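Local coordinates for BRO1 protein (Saccharomyces cerevisiae, PDB 1ZB1) that sorts cargo proteins into the intralumenal vesicles of multivesicular endosomes and recruits the deubiquitinase Doa4 there, its Bro1 domain possibly binding Snf7, at residues F78-H81 with L82-R85; D173-S176 with E177-R180. All coordinates share one frame; numbering follows the deposited sequence.

Interaction 1. Residues F78-H81 with L82-R85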
# COMPACT_ATOMS: atom_id res chain seq x y z
N PHE A 78 -14.11 -4.52 -17.77
CA PHE A 78 -15.19 -5.34 -18.31
C PHE A 78 -16.30 -5.46 -17.27
O PHE A 78 -17.48 -5.32 -17.58
CB PHE A 78 -14.69 -6.75 -18.64
CG PHE A 78 -15.80 -7.73 -18.92
CD1 PHE A 78 -16.40 -7.77 -20.17
CD2 PHE A 78 -16.30 -8.54 -17.91
CE1 PHE A 78 -17.49 -8.62 -20.42
CE2 PHE A 78 -17.39 -9.39 -18.14
CZ PHE A 78 -17.98 -9.42 -19.40
N LEU A 79 -15.89 -5.74 -16.04
CA LEU A 79 -16.82 -5.90 -14.91
C LEU A 79 -17.57 -4.62 -14.58
O LEU A 79 -18.77 -4.66 -14.27
CB LEU A 79 -16.04 -6.33 -13.66
CG LEU A 79 -15.91 -7.78 -13.21
CD1 LEU A 79 -16.32 -8.78 -14.27
CD2 LEU A 79 -14.48 -7.98 -12.75
N GLU A 80 -16.87 -3.49 -14.61
CA GLU A 80 -17.49 -2.21 -14.28
C GLU A 80 -18.58 -1.86 -15.29
O GLU A 80 -19.68 -1.43 -14.91
CB GLU A 80 -16.43 -1.10 -14.22
CG GLU A 80 -16.95 0.21 -13.66
CD GLU A 80 -17.42 0.10 -12.21
OE1 GLU A 80 -18.23 -0.80 -11.91
OE2 GLU A 80 -16.98 0.92 -11.38
N HIS A 81 -18.29 -2.04 -16.58
CA HIS A 81 -19.28 -1.76 -17.61
C HIS A 81 -20.45 -2.74 -17.51
O HIS A 81 -21.60 -2.37 -17.76
CB HIS A 81 -18.66 -1.86 -19.01
CG HIS A 81 -17.87 -0.66 -19.41
ND1 HIS A 81 -16.50 -0.67 -19.53
CD2 HIS A 81 -18.26 0.60 -19.74
CE1 HIS A 81 -16.07 0.52 -19.91
NE2 HIS A 81 -17.12 1.31 -20.05
N LEU A 82 -20.16 -3.99 -17.14
CA LEU A 82 -21.20 -5.00 -16.99
C LEU A 82 -22.12 -4.57 -15.85
O LEU A 82 -23.35 -4.69 -15.94
CB LEU A 82 -20.59 -6.37 -16.67
CG LEU A 82 -21.55 -7.54 -16.49
CD1 LEU A 82 -22.38 -7.75 -17.75
CD2 LEU A 82 -20.76 -8.80 -16.16
N TYR A 83 -21.51 -4.08 -14.78
CA TYR A 83 -22.26 -3.63 -13.61
C TYR A 83 -23.08 -2.38 -13.92
O TYR A 83 -24.19 -2.23 -13.41
CB TYR A 83 -21.29 -3.35 -12.45
CG TYR A 83 -21.96 -2.83 -11.19
CD1 TYR A 83 -21.92 -1.47 -10.88
CD2 TYR A 83 -22.61 -3.69 -10.31
CE1 TYR A 83 -22.51 -0.98 -9.71
CE2 TYR A 83 -23.21 -3.21 -9.14
CZ TYR A 83 -23.15 -1.86 -8.85
OH TYR A 83 -23.72 -1.38 -7.69
N PHE A 84 -22.55 -1.48 -14.75
CA PHE A 84 -23.29 -0.28 -15.13
C PHE A 84 -24.57 -0.69 -15.85
O PHE A 84 -25.61 -0.04 -15.72
CB PHE A 84 -22.48 0.60 -16.10
CG PHE A 84 -21.30 1.31 -15.49
CD1 PHE A 84 -21.26 1.60 -14.13
CD2 PHE A 84 -20.25 1.74 -16.30
CE1 PHE A 84 -20.19 2.31 -13.58
CE2 PHE A 84 -19.18 2.45 -15.76
CZ PHE A 84 -19.15 2.74 -14.40
N ARG A 85 -24.48 -1.76 -16.63
CA ARG A 85 -25.61 -2.24 -17.42
C ARG A 85 -26.58 -3.19 -16.70
O ARG A 85 -27.79 -3.10 -16.91
CB ARG A 85 -25.08 -2.91 -18.69
CG ARG A 85 -24.32 -1.94 -19.59
CD ARG A 85 -23.58 -2.67 -20.71
NE ARG A 85 -22.96 -1.74 -21.66
CZ ARG A 85 -22.04 -0.83 -21.34
NH1 ARG A 85 -21.63 -0.71 -20.08
NH2 ARG A 85 -21.52 -0.05 -22.28
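In the last two turns of helix 65-86 of the Bro1 domain, side chains one turn apart pair up: Glu-80 with Phe-84, His-81 with Arg-85 and Phe-78 with Leu-82. Glu-80 meets the phenyl ring of Phe-84 with its aliphatic part, CG lying 3.4 Å from CZ of Phe-84. The backbone oxygen of Glu-80 sits over one face of the same ring, 3.2 Å above its plane and offset toward the rim. Glu-80 bends at chi2, and its carboxylate plane lies 21° from that of the Phe-84 ring, while OE1 passes 3.9 Å from CD1 of Tyr-83. OE1 forms a salt bridge with Lys-122 NZ of helix 118-139, and Lys-122 also makes a cation-pi contact with Tyr-83.

The regular i to i+4 ladder of an alpha-helix runs beneath, from Leu-82 N to Phe-78 O through to Arg-85 N to His-81 O. Its last acceptor is gripped twice. Arg-85 folds back along the helix and gives NH1 to His-81 O at 2.9 Å, above the carbonyl plane, while Arg-85 N reaches the same oxygen from the opposite face at 3.2 Å. With CG beside its own backbone N (chi1 -62°) and the chain extended to NE, Arg-85 runs alongside His-81, and NH1 ends at the edge of the imidazole, 3.6 Å from CD2 of His-81. Phe-84 turns its edge toward the face of that imidazole in an offset edge-to-face pair, planes at 88°. On another side of the helix Phe-78 CE2 touches Leu-82 CD2 at 4.0 Å, an apolar contact between side chains pointing the same way. Phe-78 and His-81 both pack on helix 349-371, whose Tyr-368 hydroxyl hydrogen-bonds to Phe-78 O.

Interaction 2. Residues D173-S176 with E177-R180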
# COMPACT_ATOMS: atom_id res chain seq x y z
N ASP A 173 -10.15 -10.51 3.92
CA ASP A 173 -9.27 -9.60 3.18
C ASP A 173 -9.96 -8.30 2.80
O ASP A 173 -9.32 -7.25 2.70
CB ASP A 173 -8.78 -10.25 1.88
CG ASP A 173 -7.92 -11.46 2.11
OD1 ASP A 173 -8.11 -12.47 1.40
OD2 ASP A 173 -7.03 -11.39 2.99
N LEU A 174 -11.27 -8.37 2.57
CA LEU A 174 -12.01 -7.19 2.15
C LEU A 174 -12.77 -6.47 3.25
O LEU A 174 -13.63 -5.63 2.97
CB LEU A 174 -12.94 -7.54 0.98
CG LEU A 174 -12.25 -7.72 -0.39
CD1 LEU A 174 -11.60 -6.41 -0.84
CD2 LEU A 174 -11.21 -8.82 -0.28
N GLN A 175 -12.49 -6.81 4.50
CA GLN A 175 -13.15 -6.13 5.60
C GLN A 175 -12.60 -4.71 5.57
O GLN A 175 -11.39 -4.50 5.43
CB GLN A 175 -12.81 -6.81 6.93
CG GLN A 175 -13.42 -8.19 7.05
CD GLN A 175 -14.87 -8.21 6.60
OE1 GLN A 175 -15.23 -8.90 5.64
NE2 GLN A 175 -15.71 -7.43 7.28
N SER A 176 -13.49 -3.73 5.69
CA SER A 176 -13.10 -2.31 5.62
C SER A 176 -11.89 -1.91 6.47
O SER A 176 -11.05 -1.13 6.03
CB SER A 176 -14.30 -1.43 5.99
OG SER A 176 -13.97 -0.06 5.86
N GLU A 177 -11.79 -2.44 7.69
CA GLU A 177 -10.66 -2.08 8.54
C GLU A 177 -9.34 -2.68 8.08
O GLU A 177 -8.26 -2.12 8.32
CB GLU A 177 -10.94 -2.46 10.01
CG GLU A 177 -11.17 -3.94 10.28
CD GLU A 177 -12.57 -4.43 9.90
OE1 GLU A 177 -12.86 -5.62 10.16
OE2 GLU A 177 -13.37 -3.64 9.35
N ASN A 178 -9.40 -3.82 7.39
CA ASN A 178 -8.18 -4.45 6.91
C ASN A 178 -7.65 -3.80 5.63
O ASN A 178 -6.44 -3.70 5.44
CB ASN A 178 -8.38 -5.96 6.73
CG ASN A 178 -8.61 -6.67 8.06
OD1 ASN A 178 -8.04 -6.28 9.08
ND2 ASN A 178 -9.43 -7.72 8.04
N THR A 179 -8.55 -3.35 4.76
CA THR A 179 -8.09 -2.69 3.54
C THR A 179 -7.60 -1.29 3.90
O THR A 179 -6.73 -0.73 3.23
CB THR A 179 -9.21 -2.62 2.47
OG1 THR A 179 -10.46 -2.27 3.09
CG2 THR A 179 -9.33 -3.97 1.76
N ARG A 180 -8.14 -0.72 4.98
CA ARG A 180 -7.71 0.61 5.42
C ARG A 180 -6.26 0.46 5.94
O ARG A 180 -5.39 1.31 5.68
CB ARG A 180 -8.61 1.11 6.55
CG ARG A 180 -8.23 2.47 7.13
CD ARG A 180 -9.12 3.57 6.57
NE ARG A 180 -8.56 4.18 5.37
CZ ARG A 180 -9.26 4.89 4.50
NH1 ARG A 180 -10.57 5.07 4.67
NH2 ARG A 180 -8.66 5.43 3.45
O HOH W 1 -12.70 -3.25 1.72
O HOH W 2 -12.50 2.92 5.52
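Glu-177 begins the second segment by folding back beside Gln-175, the N-cap residue of helix 176-198. Its CG stands between the backbone N and the carbonyl carbon (chi1 61°), and a bend at chi2 brings OE1 to 3.4 Å from CB of Gln-175. Asn-178 gives its backbone N-H to Gln-175 O at 2.9 Å, from well above the carbonyl plane; its side-chain ND2 lies beside CB of Gln-175 and hydrogen-bonds to Val-172 O.

Thr-179 N approaches the same Gln-175 oxygen nearly along the C=O axis at 3.1 Å, so one carbonyl takes two backbone donors in the first helical turn. Thr-179 OG1 has both Gln-175 O and Ser-176 O within weak hydrogen-bonding distance, two acceptors competing for one proton, and a water joins OG1 to Leu-174 O, 2.8 Å from each. CG2 of Thr-179 lies 3.4 Å from Asp-173 O, a buried oxygen with no polar partner in the model. Arg-180 N closes the turn on Ser-176 O, and a second water weakly links Arg-180 NH1 to Ser-176 OG.

Thr-179 and Arg-180 pack on helix 146-165, where Ser-176 OG hydrogen-bonds to Ser-163 O; Glu-177 and Asn-178 touch Phe-228 of helix 208-230, and Asp-173 and Leu-174 reach Phe-127 of helix 118-139.

Overall arrangement
Both contacts are local to the Bro1 domain, with centres 23 Å apart and nearest atoms about 12 Å apart. Interaction 1 lies near the end of helix 65-86, its centre 26 Å from the centre of the chain; five of its eight residues are buried, but Phe-84 and Arg-85 are exposed. Interaction 2 starts helix 176-198, its centre 12 Å from that of the chain, yet is only partly buried. Helix 118-139 touches both, through Lys-122 and Leu-118 at 78-85 and Phe-127 at Asp-173 and Leu-174. Aromatic rings and charged side chains dominate the first, within unbroken helix; first-turn backbone bonds to the N-cap residue's carbonyl, with bridging waters, one weakly held, mark the second.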